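PDB 6WCI: cysteine desulfurase from Stenotrophomonas maltophilia, which probably removes sulfur from L-cysteine, using pyridoxal 5'-phosphate, to leave L-alanine and pass the sulfur to a carrier. Local coordinates for residues B[66-69]-B[70-74]. Residues are numbered along the deposited sequence; the frame is centred on the assembly and turned at random.
Sequences EFYR and RYNAN
F67 and Y71 meet across the last turn of helix 58-70, where the chain leaves the helix for the loop that leads to helix 81-101. The amide of Y71 reaches back to the carbonyl O of F67 (N to O 3.1 Å) in a nearly straight hydrogen bond (N-H...O 160°). R70 N makes just a weak, strongly bent bond to E66 O and a long, weak one to F67 O, so F67 O takes two amides as the helix ends. Y71 is the first residue to leave helical angles, and from N72 on the backbone is extended.

The aromatic pair is T-shaped: the F67 edge points at the face of Y71, planes at 88°, with F67 CD1 3.6 Å from Y71 CE2. Y71 gets there because its CG sits between the backbone N and the carbonyl carbon (chi1 59°), which folds the ring back along the helix; its face also covers F67 CA, an off-centre CH-pi contact. One water joins the phenol to the helix, giving a hydrogen to E66 OE1 at 2.7 Å and accepting one from Y71 OH at 2.8 Å.

N72 approaches F67 differently. Its CA lies over a face of the ring, 4.0 Å from the centroid, while OD1 comes within 3.3 Å of F67 CE2, the amide standing nearly upright to the ring. N72 ND2 is hydrogen-bonded to Q55 OE1 and to G54 O, both of the second subunit, and Y68 OH to T251 N of that subunit. On the chain's own side, F67 packs on helix 300-316 and Y71 on helix 81-101.

This is the C-terminal end of a helix, with an i to i+4 edge-to-face aromatic pair packed over its last turn, set at the dimer interface of a class-V, PLP-dependent aminotransferase-family enzyme.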
loop_
_atom_site.group_PDB
_atom_site.type_symbol
_atom_site.label_atom_id
_atom_site.label_comp_id
_atom_site.label_asym_id
_atom_site.label_seq_id
_atom_site.Cartn_x
_atom_site.Cartn_y
_atom_site.Cartn_z
ATOM N N GLU B 66 17.694 4.516 -5.676
ATOM C CA GLU B 66 17.934 5.495 -6.726
ATOM C C GLU B 66 16.714 6.388 -6.939
ATOM O O GLU B 66 16.852 7.581 -7.241
ATOM C CB GLU B 66 18.306 4.782 -8.025
ATOM C CG GLU B 66 18.704 5.721 -9.157
ATOM C CD GLU B 66 18.572 5.093 -10.533
ATOM O OE1 GLU B 66 17.591 4.355 -10.764
ATOM O OE2 GLU B 66 19.453 5.334 -11.383
ATOM N N PHE B 67 15.513 5.821 -6.796
ATOM C CA PHE B 67 14.302 6.615 -6.931
ATOM C C PHE B 67 14.273 7.734 -5.905
ATOM O O PHE B 67 14.068 8.904 -6.253
ATOM C CB PHE B 67 13.056 5.732 -6.794
ATOM C CG PHE B 67 11.781 6.524 -6.733
ATOM C CD1 PHE B 67 11.264 7.110 -7.875
ATOM C CD2 PHE B 67 11.122 6.716 -5.533
ATOM C CE1 PHE B 67 10.094 7.855 -7.830
ATOM C CE2 PHE B 67 9.947 7.461 -5.482
ATOM C CZ PHE B 67 9.438 8.032 -6.631
ATOM N N TYR B 68 14.462 7.397 -4.625
ATOM C CA TYR B 68 14.394 8.441 -3.606
ATOM C C TYR B 68 15.520 9.451 -3.760
ATOM O O TYR B 68 15.331 10.632 -3.461
ATOM C CB TYR B 68 14.423 7.831 -2.206
ATOM C CG TYR B 68 13.187 7.050 -1.832
ATOM C CD1 TYR B 68 11.909 7.625 -1.919
ATOM C CD2 TYR B 68 13.289 5.737 -1.383
ATOM C CE1 TYR B 68 10.784 6.910 -1.559
ATOM C CE2 TYR B 68 12.176 5.012 -1.024
ATOM C CZ TYR B 68 10.920 5.595 -1.125
ATOM O OH TYR B 68 9.811 4.863 -0.762
ATOM N N ARG B 69 16.692 9.015 -4.229
ATOM C CA ARG B 69 17.839 9.912 -4.308
ATOM C C ARG B 69 17.829 10.793 -5.550
ATOM O O ARG B 69 18.459 11.857 -5.547
ATOM C CB ARG B 69 19.143 9.110 -4.291
ATOM C CG ARG B 69 19.527 8.610 -2.927
ATOM C CD ARG B 69 20.791 7.746 -2.990
ATOM N NE ARG B 69 21.046 7.128 -1.697
ATOM C CZ ARG B 69 21.720 7.714 -0.709
ATOM N NH1 ARG B 69 22.223 8.935 -0.869
ATOM N NH2 ARG B 69 21.894 7.072 0.440
ATOM N N ARG B 70 17.174 10.362 -6.625
ATOM C CA ARG B 70 17.443 10.933 -7.940
ATOM C C ARG B 70 16.223 11.370 -8.730
ATOM O O ARG B 70 16.374 12.234 -9.598
ATOM C CB ARG B 70 18.257 9.950 -8.793
ATOM C CG ARG B 70 19.672 9.653 -8.261
ATOM C CD ARG B 70 20.638 10.734 -8.674
ATOM N NE ARG B 70 20.693 10.879 -10.127
ATOM C CZ ARG B 70 21.269 11.902 -10.751
ATOM N NH1 ARG B 70 21.836 12.875 -10.046
ATOM N NH2 ARG B 70 21.273 11.959 -12.078
ATOM N N TYR B 71 15.035 10.819 -8.496
ATOM C CA TYR B 71 13.888 11.330 -9.256
ATOM C C TYR B 71 12.580 11.114 -8.508
ATOM O O TYR B 71 11.530 10.879 -9.118
ATOM C CB TYR B 71 13.812 10.733 -10.664
ATOM C CG TYR B 71 13.693 9.220 -10.766
ATOM C CD1 TYR B 71 14.780 8.388 -10.514
ATOM C CD2 TYR B 71 12.505 8.632 -11.175
ATOM C CE1 TYR B 71 14.671 7.008 -10.636
ATOM C CE2 TYR B 71 12.379 7.260 -11.298
ATOM C CZ TYR B 71 13.461 6.452 -11.031
ATOM O OH TYR B 71 13.312 5.085 -11.155
ATOM N N ASN B 72 12.614 11.277 -7.192
ATOM C CA ASN B 72 11.401 11.223 -6.394
ATOM C C ASN B 72 10.478 12.392 -6.736
ATOM O O ASN B 72 10.853 13.558 -6.578
ATOM C CB ASN B 72 11.769 11.227 -4.917
ATOM C CG ASN B 72 10.564 11.285 -4.021
ATOM O OD1 ASN B 72 9.803 10.322 -3.920
ATOM N ND2 ASN B 72 10.376 12.428 -3.359
ATOM N N ALA B 73 9.295 12.062 -7.252
ATOM C CA ALA B 73 8.226 12.993 -7.601
ATOM C C ALA B 73 6.962 12.159 -7.762
ATOM O O ALA B 73 7.018 10.929 -7.754
ATOM C CB ALA B 73 8.542 13.773 -8.878
ATOM N N ASN B 74 5.816 12.831 -7.893
ATOM C CA ASN B 74 4.569 12.103 -8.069
ATOM C C ASN B 74 4.364 11.769 -9.546
ATOM O O ASN B 74 5.029 12.313 -10.425
ATOM C CB ASN B 74 3.380 12.907 -7.520
ATOM C CG ASN B 74 2.333 12.016 -6.875
ATOM O OD1 ASN B 74 1.997 10.950 -7.395
ATOM N ND2 ASN B 74 1.824 12.440 -5.723
HETATM O O HOH W 1 15.191 3.581 -9.798
#